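Long-range contacts in pectate lyase (Cellvibrio cellulosa, PDB 1GXM), which cleaves polygalacturonate (pectate) by anti-beta-elimination, this chain being the family 10 catalytic module of a longer, multi-domain enzyme: residues Arg36-Leu41 and Glu79-Leu83; Tyr177-Ala181 and His196-Tyr201; Val220-Ala224 and Thr320-Asn324. All coordinates share one frame. Numbering follows the deposited sequence.

Interaction 1 (Arg36-Leu41 and Glu79-Leu83); sequences RADVVL and EMVFL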
loop_
_atom_site.group_PDB
_atom_site.type_symbol
_atom_site.label_atom_id
_atom_site.label_comp_id
_atom_site.label_asym_id
_atom_site.label_seq_id
_atom_site.Cartn_x
_atom_site.Cartn_y
_atom_site.Cartn_z
ATOM N N ARG A 36 -8.700 15.369 -18.079
ATOM C CA ARG A 36 -7.261 15.208 -17.846
ATOM C C ARG A 36 -6.722 13.905 -18.383
ATOM O O ARG A 36 -5.547 13.657 -18.254
ATOM C CB ARG A 36 -6.930 15.285 -16.347
ATOM C CG ARG A 36 -7.375 16.581 -15.633
ATOM C CD ARG A 36 -7.269 17.871 -16.441
ATOM N NE ARG A 36 -5.953 18.507 -16.351
ATOM C CZ ARG A 36 -5.412 19.307 -17.279
ATOM N NH1 ARG A 36 -6.064 19.573 -18.414
ATOM N NH2 ARG A 36 -4.197 19.835 -17.081
ATOM N N ALA A 37 -7.552 13.076 -18.992
ATOM C CA ALA A 37 -7.114 11.764 -19.441
ATOM C C ALA A 37 -5.931 11.831 -20.385
ATOM O O ALA A 37 -5.030 11.008 -20.306
ATOM C CB ALA A 37 -8.272 10.993 -20.099
ATOM N N ASP A 38 -5.958 12.765 -21.337
ATOM C CA ASP A 38 -4.863 12.856 -22.306
ATOM C C ASP A 38 -3.589 13.335 -21.634
ATOM O O ASP A 38 -2.500 12.886 -21.980
ATOM C CB ASP A 38 -5.223 13.808 -23.450
ATOM C CG ASP A 38 -6.130 13.182 -24.465
ATOM O OD1 ASP A 38 -6.422 11.980 -24.345
ATOM O OD2 ASP A 38 -6.569 13.832 -25.438
ATOM N N VAL A 39 -3.723 14.254 -20.692
ATOM C CA VAL A 39 -2.572 14.709 -19.924
ATOM C C VAL A 39 -1.976 13.525 -19.170
ATOM O O VAL A 39 -0.793 13.238 -19.303
ATOM C CB VAL A 39 -2.921 15.849 -18.953
ATOM C CG1 VAL A 39 -1.739 16.205 -18.045
ATOM C CG2 VAL A 39 -3.336 17.063 -19.735
ATOM N N VAL A 40 -2.800 12.816 -18.417
ATOM C CA VAL A 40 -2.308 11.644 -17.690
ATOM C C VAL A 40 -1.638 10.664 -18.622
ATOM O O VAL A 40 -0.543 10.191 -18.372
ATOM C CB VAL A 40 -3.448 10.963 -16.913
ATOM C CG1 VAL A 40 -2.981 9.671 -16.282
ATOM C CG2 VAL A 40 -3.957 11.907 -15.875
ATOM N N LEU A 41 -2.304 10.370 -19.723
ATOM C CA LEU A 41 -1.799 9.419 -20.688
ATOM C C LEU A 41 -0.394 9.823 -21.163
ATOM O O LEU A 41 0.498 8.995 -21.343
ATOM C CB LEU A 41 -2.753 9.351 -21.880
ATOM C CG LEU A 41 -2.332 8.481 -23.048
ATOM C CD1 LEU A 41 -2.105 7.016 -22.655
ATOM C CD2 LEU A 41 -3.401 8.581 -24.115
ATOM N N GLU A 79 -3.120 6.103 -11.949
ATOM C CA GLU A 79 -3.274 6.434 -13.365
ATOM C C GLU A 79 -3.905 5.295 -14.142
ATOM O O GLU A 79 -4.777 5.515 -14.992
ATOM C CB GLU A 79 -1.923 6.793 -14.004
ATOM C CG GLU A 79 -1.353 8.130 -13.573
ATOM C CD GLU A 79 -0.509 8.080 -12.330
ATOM O OE1 GLU A 79 -0.597 7.103 -11.568
ATOM O OE2 GLU A 79 0.245 9.040 -12.104
ATOM N N MET A 80 -3.504 4.068 -13.865
ATOM C CA MET A 80 -3.998 2.950 -14.670
ATOM C C MET A 80 -5.465 2.658 -14.368
ATOM O O MET A 80 -6.213 2.284 -15.277
ATOM C CB MET A 80 -3.114 1.715 -14.575
ATOM C CG MET A 80 -3.469 0.796 -13.475
ATOM S SD MET A 80 -2.078 -0.135 -13.040
ATOM C CE MET A 80 -2.323 -1.610 -14.007
ATOM N N VAL A 81 -5.884 2.836 -13.117
ATOM C CA VAL A 81 -7.267 2.586 -12.756
ATOM C C VAL A 81 -8.117 3.668 -13.415
ATOM O O VAL A 81 -9.153 3.399 -14.021
ATOM C CB VAL A 81 -7.455 2.572 -11.230
ATOM C CG1 VAL A 81 -8.928 2.583 -10.857
ATOM C CG2 VAL A 81 -6.765 1.350 -10.632
ATOM N N PHE A 82 -7.667 4.909 -13.290
ATOM C CA PHE A 82 -8.312 6.041 -13.921
ATOM C C PHE A 82 -8.470 5.856 -15.418
ATOM O O PHE A 82 -9.570 6.005 -15.961
ATOM C CB PHE A 82 -7.502 7.287 -13.588
ATOM C CG PHE A 82 -7.901 8.492 -14.366
ATOM C CD1 PHE A 82 -9.142 9.083 -14.174
ATOM C CD2 PHE A 82 -7.033 9.032 -15.291
ATOM C CE1 PHE A 82 -9.492 10.210 -14.910
ATOM C CE2 PHE A 82 -7.363 10.139 -16.009
ATOM C CZ PHE A 82 -8.586 10.740 -15.818
ATOM N N LEU A 83 -7.408 5.479 -16.105
ATOM C CA LEU A 83 -7.505 5.363 -17.559
ATOM C C LEU A 83 -8.325 4.144 -17.954
ATOM O O LEU A 83 -8.934 4.124 -19.012
ATOM C CB LEU A 83 -6.125 5.323 -18.207
ATOM C CG LEU A 83 -5.323 6.617 -18.131
ATOM C CD1 LEU A 83 -4.044 6.462 -18.872
ATOM C CD2 LEU A 83 -6.120 7.781 -18.654
#
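Segments 37-41 and 79-83 of two helices cross obliquely, roughly antiparallel (142° between the segment axes, 10.5 Å at closest approach), held by interlocking side chains without hydrogen bonds. The main bump is V40, which points into the hollow formed by E79, F82 and L83. Its CG1 presses on the aliphatic CG of E79 (3.5 Å) and its CG2 on F82 CE2 (3.8 Å), so the two methyls spread across the mouth of the hollow. The reverse fit is made by L83, whose isobutyl end enters the gap left by A37, V40 and L41: CD2 lies 3.8 Å from A37 O, and CD1 4.1 Å from L41 CA and 4.3 Å from V40 CG1. Small A37 leaves room for the F82 ring, whose CE2 comes to 3.8 Å from A37 CA, while the CZ edge reaches the backbone C of R36 at 4.5 Å. F82 also meets W32 edge-to-face. This apolar helix-helix packing, centred about 20 Å from the chain centre, is consistent with the family's alpha/alpha toroid. Helix 93-109 flanks both partners: Y95 and A98 meet A37 and L41, and A102 and L106 meet M80; helices 20-28 and 136-148 pack against V81.

Interaction 2 (Tyr177-Ala181 and His196-Tyr201); sequences YILKA and HGALDY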
loop_
_atom_site.group_PDB
_atom_site.type_symbol
_atom_site.label_atom_id
_atom_site.label_comp_id
_atom_site.label_asym_id
_atom_site.label_seq_id
_atom_site.Cartn_x
_atom_site.Cartn_y
_atom_site.Cartn_z
ATOM N N TYR A 177 4.262 -13.772 -1.143
ATOM C CA TYR A 177 5.259 -12.891 -0.554
ATOM C C TYR A 177 4.801 -12.320 0.794
ATOM O O TYR A 177 5.515 -12.343 1.788
ATOM C CB TYR A 177 5.632 -11.743 -1.521
ATOM C CG TYR A 177 6.718 -10.925 -0.921
ATOM C CD1 TYR A 177 6.425 -9.878 -0.052
ATOM C CD2 TYR A 177 8.043 -11.253 -1.125
ATOM C CE1 TYR A 177 7.399 -9.206 0.569
ATOM C CE2 TYR A 177 9.035 -10.575 -0.506
ATOM C CZ TYR A 177 8.710 -9.534 0.354
ATOM O OH TYR A 177 9.700 -8.860 1.023
ATOM N N ILE A 178 3.606 -11.765 0.787
ATOM C CA ILE A 178 3.046 -11.135 1.967
ATOM C C ILE A 178 2.965 -12.121 3.129
ATOM O O ILE A 178 3.335 -11.815 4.241
ATOM C CB ILE A 178 1.684 -10.523 1.634
ATOM C CG1 ILE A 178 1.898 -9.255 0.797
ATOM C CG2 ILE A 178 0.896 -10.219 2.888
ATOM C CD1 ILE A 178 0.670 -8.776 0.148
ATOM N N LEU A 179 2.534 -13.331 2.837
ATOM C CA LEU A 179 2.410 -14.338 3.873
ATOM C C LEU A 179 3.776 -14.727 4.433
ATOM O O LEU A 179 3.923 -14.887 5.639
ATOM C CB LEU A 179 1.698 -15.566 3.340
ATOM C CG LEU A 179 0.235 -15.376 2.983
ATOM C CD1 LEU A 179 -0.296 -16.611 2.265
ATOM C CD2 LEU A 179 -0.618 -15.027 4.199
ATOM N N LYS A 180 4.779 -14.854 3.564
ATOM C CA LYS A 180 6.133 -15.190 4.002
ATOM C C LYS A 180 6.795 -14.038 4.759
ATOM O O LYS A 180 7.618 -14.246 5.642
ATOM C CB LYS A 180 6.986 -15.605 2.819
ATOM C CG LYS A 180 6.722 -17.014 2.386
ATOM C CD LYS A 180 7.493 -17.335 1.136
ATOM C CE LYS A 180 7.408 -18.818 0.817
ATOM N NZ LYS A 180 6.011 -19.233 0.649
ATOM N N ALA A 181 6.416 -12.809 4.419
ATOM C CA ALA A 181 7.042 -11.639 5.014
ATOM C C ALA A 181 6.455 -11.277 6.363
ATOM O O ALA A 181 7.076 -10.560 7.141
ATOM C CB ALA A 181 6.950 -10.463 4.079
ATOM N N HIS A 196 10.391 -4.598 2.973
ATOM C CA HIS A 196 11.039 -5.870 3.273
ATOM C C HIS A 196 11.954 -6.236 2.129
ATOM O O HIS A 196 11.764 -5.799 1.001
ATOM C CB HIS A 196 10.021 -7.000 3.409
ATOM C CG HIS A 196 9.231 -6.990 4.674
ATOM N ND1 HIS A 196 9.391 -7.953 5.641
ATOM C CD2 HIS A 196 8.271 -6.149 5.136
ATOM C CE1 HIS A 196 8.559 -7.712 6.642
ATOM N NE2 HIS A 196 7.864 -6.624 6.356
ATOM N N GLY A 197 12.907 -7.110 2.411
ATOM C CA GLY A 197 13.819 -7.556 1.374
ATOM C C GLY A 197 13.063 -8.345 0.332
ATOM O O GLY A 197 12.303 -9.248 0.645
ATOM N N ALA A 198 13.271 -7.992 -0.924
ATOM C CA ALA A 198 12.579 -8.635 -2.008
ATOM C C ALA A 198 12.893 -10.109 -2.077
ATOM O O ALA A 198 12.043 -10.898 -2.468
ATOM C CB ALA A 198 12.938 -7.967 -3.310
ATOM N N LEU A 199 14.119 -10.474 -1.714
ATOM C CA LEU A 199 14.549 -11.865 -1.764
ATOM C C LEU A 199 14.614 -12.549 -0.429
ATOM O O LEU A 199 14.459 -13.766 -0.349
ATOM C CB LEU A 199 15.903 -11.986 -2.451
ATOM C CG LEU A 199 15.938 -11.430 -3.873
ATOM C CD1 LEU A 199 17.285 -11.781 -4.509
ATOM C CD2 LEU A 199 14.821 -11.953 -4.719
ATOM N N ASP A 200 14.893 -11.788 0.621
ATOM C CA ASP A 200 15.128 -12.374 1.938
ATOM C C ASP A 200 13.947 -12.236 2.894
ATOM O O ASP A 200 13.961 -12.827 3.954
ATOM C CB ASP A 200 16.437 -11.871 2.565
ATOM C CG ASP A 200 16.422 -10.409 2.992
ATOM O OD1 ASP A 200 15.345 -9.789 3.159
ATOM O OD2 ASP A 200 17.504 -9.828 3.215
ATOM N N TYR A 201 12.928 -11.480 2.476
ATOM C CA TYR A 201 11.677 -11.265 3.239
ATOM C C TYR A 201 11.854 -10.487 4.544
ATOM O O TYR A 201 10.888 -10.292 5.280
ATOM C CB TYR A 201 10.982 -12.596 3.558
ATOM C CG TYR A 201 10.669 -13.427 2.357
ATOM C CD1 TYR A 201 9.494 -13.236 1.651
ATOM C CD2 TYR A 201 11.527 -14.431 1.940
ATOM C CE1 TYR A 201 9.196 -14.001 0.551
ATOM C CE2 TYR A 201 11.236 -15.199 0.827
ATOM C CZ TYR A 201 10.074 -14.976 0.146
ATOM O OH TYR A 201 9.775 -15.742 -0.945
HETATM O O HOH W 1 9.734 -10.768 7.704
#
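This is a mixed aromatic and polar contact that docks a loop onto the last turn of a long helix: in the alpha/alpha toroid of this lyase, the C-terminal end of helix 161-181 receives the residues that follow strand 195-196. The helix contributes Y177, K180 and A181. The ring of Y177 reaches under the loop, and its hydroxyl donates a hydrogen bond to G197 O (2.7 Å between Y177 OH and G197 O). That same carbonyl accepts Y201 N at 3.0 Å, so one oxygen both closes the loop turn and ties it to the helix. Y201, with a left-handed backbone (phi 66°), lays its ring beside that of Y177: the planes are 27° apart and the centroids 5.0 Å apart, a slid pair with little overlap, the closest atoms being Y177 CD2 and Y201 CE1 at 3.4 Å. K180 CD lies 3.5 Å from Y201 OH, while its amino group turns off to D176. H196 spans the loop, with ND1 donating to Y201 O at 2.8 Å, and offers a ring face to A181, whose CB sits 4.1 Å from the imidazole centroid in a CH-pi contact. Y177 is further enclosed by T113, A115 and M137. A water placed to bridge the segments lies 2.7 Å from both A181 O and Y201 O.

Interaction 3 (Val220-Ala224 and Thr320-Asn324); sequences VGVLA and TSIIN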
loop_
_atom_site.group_PDB
_atom_site.type_symbol
_atom_site.label_atom_id
_atom_site.label_comp_id
_atom_site.label_asym_id
_atom_site.label_seq_id
_atom_site.Cartn_x
_atom_site.Cartn_y
_atom_site.Cartn_z
ATOM N N VAL A 220 -2.221 -1.813 7.480
ATOM C CA VAL A 220 -3.660 -1.746 7.223
ATOM C C VAL A 220 -3.962 -2.168 5.792
ATOM O O VAL A 220 -4.783 -3.046 5.535
ATOM C CB VAL A 220 -4.181 -0.325 7.436
ATOM C CG1 VAL A 220 -5.648 -0.209 7.042
ATOM C CG2 VAL A 220 -3.954 0.114 8.877
ATOM N N GLY A 221 -3.263 -1.559 4.843
ATOM C CA GLY A 221 -3.517 -1.834 3.447
ATOM C C GLY A 221 -3.149 -3.247 3.071
ATOM O O GLY A 221 -3.763 -3.841 2.187
ATOM N N VAL A 222 -2.117 -3.786 3.700
ATOM C CA VAL A 222 -1.729 -5.171 3.421
ATOM C C VAL A 222 -2.865 -6.095 3.853
ATOM O O VAL A 222 -3.271 -6.998 3.134
ATOM C CB VAL A 222 -0.438 -5.550 4.146
ATOM C CG1 VAL A 222 -0.106 -7.006 3.871
ATOM C CG2 VAL A 222 0.722 -4.681 3.699
ATOM N N LEU A 223 -3.382 -5.875 5.052
ATOM C CA LEU A 223 -4.528 -6.645 5.521
ATOM C C LEU A 223 -5.741 -6.479 4.619
ATOM O O LEU A 223 -6.431 -7.429 4.300
ATOM C CB LEU A 223 -4.867 -6.280 6.958
ATOM C CG LEU A 223 -3.806 -6.725 7.946
ATOM C CD1 LEU A 223 -4.021 -6.072 9.313
ATOM C CD2 LEU A 223 -3.748 -8.231 8.114
ATOM N N ALA A 224 -5.989 -5.258 4.194
ATOM C CA ALA A 224 -7.114 -4.990 3.320
ATOM C C ALA A 224 -6.940 -5.776 2.018
ATOM O O ALA A 224 -7.881 -6.400 1.530
ATOM C CB ALA A 224 -7.217 -3.515 3.052
ATOM N N THR A 320 -8.204 1.963 13.271
ATOM C CA THR A 320 -9.664 2.076 13.321
ATOM C C THR A 320 -10.319 1.445 12.129
ATOM O O THR A 320 -11.227 0.627 12.259
ATOM C CB THR A 320 -10.045 3.544 13.465
ATOM O OG1 THR A 320 -9.484 3.997 14.702
ATOM C CG2 THR A 320 -11.569 3.732 13.573
ATOM N N SER A 321 -9.855 1.803 10.954
ATOM C CA SER A 321 -10.524 1.381 9.737
ATOM C C SER A 321 -10.478 -0.152 9.587
ATOM O O SER A 321 -11.487 -0.793 9.292
ATOM C CB SER A 321 -9.919 2.077 8.527
ATOM O OG SER A 321 -8.597 1.699 8.328
ATOM N N ILE A 322 -9.316 -0.744 9.797
ATOM C CA ILE A 322 -9.206 -2.178 9.579
ATOM C C ILE A 322 -9.882 -2.963 10.675
ATOM O O ILE A 322 -10.433 -4.015 10.423
ATOM C CB ILE A 322 -7.731 -2.629 9.377
ATOM C CG1 ILE A 322 -7.683 -3.962 8.629
ATOM C CG2 ILE A 322 -6.956 -2.669 10.670
ATOM C CD1 ILE A 322 -8.136 -3.873 7.192
ATOM N N ILE A 323 -9.855 -2.448 11.894
ATOM C CA ILE A 323 -10.508 -3.122 13.019
ATOM C C ILE A 323 -12.008 -3.124 12.815
ATOM O O ILE A 323 -12.662 -4.153 12.982
ATOM C CB ILE A 323 -10.134 -2.442 14.345
ATOM C CG1 ILE A 323 -8.675 -2.762 14.655
ATOM C CG2 ILE A 323 -11.077 -2.871 15.470
ATOM C CD1 ILE A 323 -8.134 -1.964 15.795
ATOM N N ASN A 324 -12.552 -1.993 12.401
ATOM C CA ASN A 324 -13.990 -1.904 12.212
ATOM C C ASN A 324 -14.426 -2.770 11.051
ATOM O O ASN A 324 -15.473 -3.402 11.101
ATOM C CB ASN A 324 -14.442 -0.461 12.013
ATOM C CG ASN A 324 -14.374 0.355 13.303
ATOM O OD1 ASN A 324 -14.391 1.582 13.261
ATOM N ND2 ASN A 324 -14.245 -0.323 14.436
#
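Helix 318-329, near the C-terminus of the chain, lies alongside helix 219-226, consistent with neighbouring, same-direction helices of the alpha/alpha toroid. The axes of segments 220-224 and 320-324 cross at 27° and approach to 9.9 Å, and the segments bury a modest 193 Å² without any hydrogen bond across. Following 320-324 in order, T320 comes first and points away from the partner helix, its side chain resting on W277 of strand 274-278. S321, exposed to solvent, turns toward the partner, and its OG comes within 3.7 Å of V220 CG1, a polar atom against a methyl. I322 carries the contact: it buries 88 Å², by far the most of any residue here, and lies where the backbones come nearest, V220 CA and I322 CA being 6.0 Å apart. Its branched side chain reaches into a groove made by V220, L223 and A224, spaced three and four residues apart and so sharing one side of their helix. I322 CB touches V220 CG1 and I322 CG1 touches L223 CB, each pair at 4.0 Å. I323 and N324 lie beyond reach of 220-224; I323 packs instead on W277, F246 and L332. F246 of helix 233-246 also touches V220, L223 and I322, making a third wall to the seam, while P20 and A21 cover A224. Deepest in the groove, I322 CD1 ends against the backbone of the partner helix, 3.8 Å from V220 O and 3.9 Å from A224 N.

In the fold
Along the chain the three contacts follow in series. Interactions 2 and 3 are neighbours, with centres 20 Å apart, and meet directly: I178, on the side of its helix turned from the 196-201 loop, places CG2 3.5 Å from V222 CG1, so helix 219-226 lies between helices 161-181 and 318-329 as a shared layer. Interaction 1 stands apart, its centre 31 Å from interaction 2, across the middle of the chain, and 28 Å from interaction 3; the nearest atoms are about 16 and 14 Å away. Interactions 1 and 2 each border a bound glycerol, hydrogen-bonded to E79 OE2 (which also bonds Y56 OH) and A198 N respectively; both probably come from the crystallisation liquor but may mark pockets.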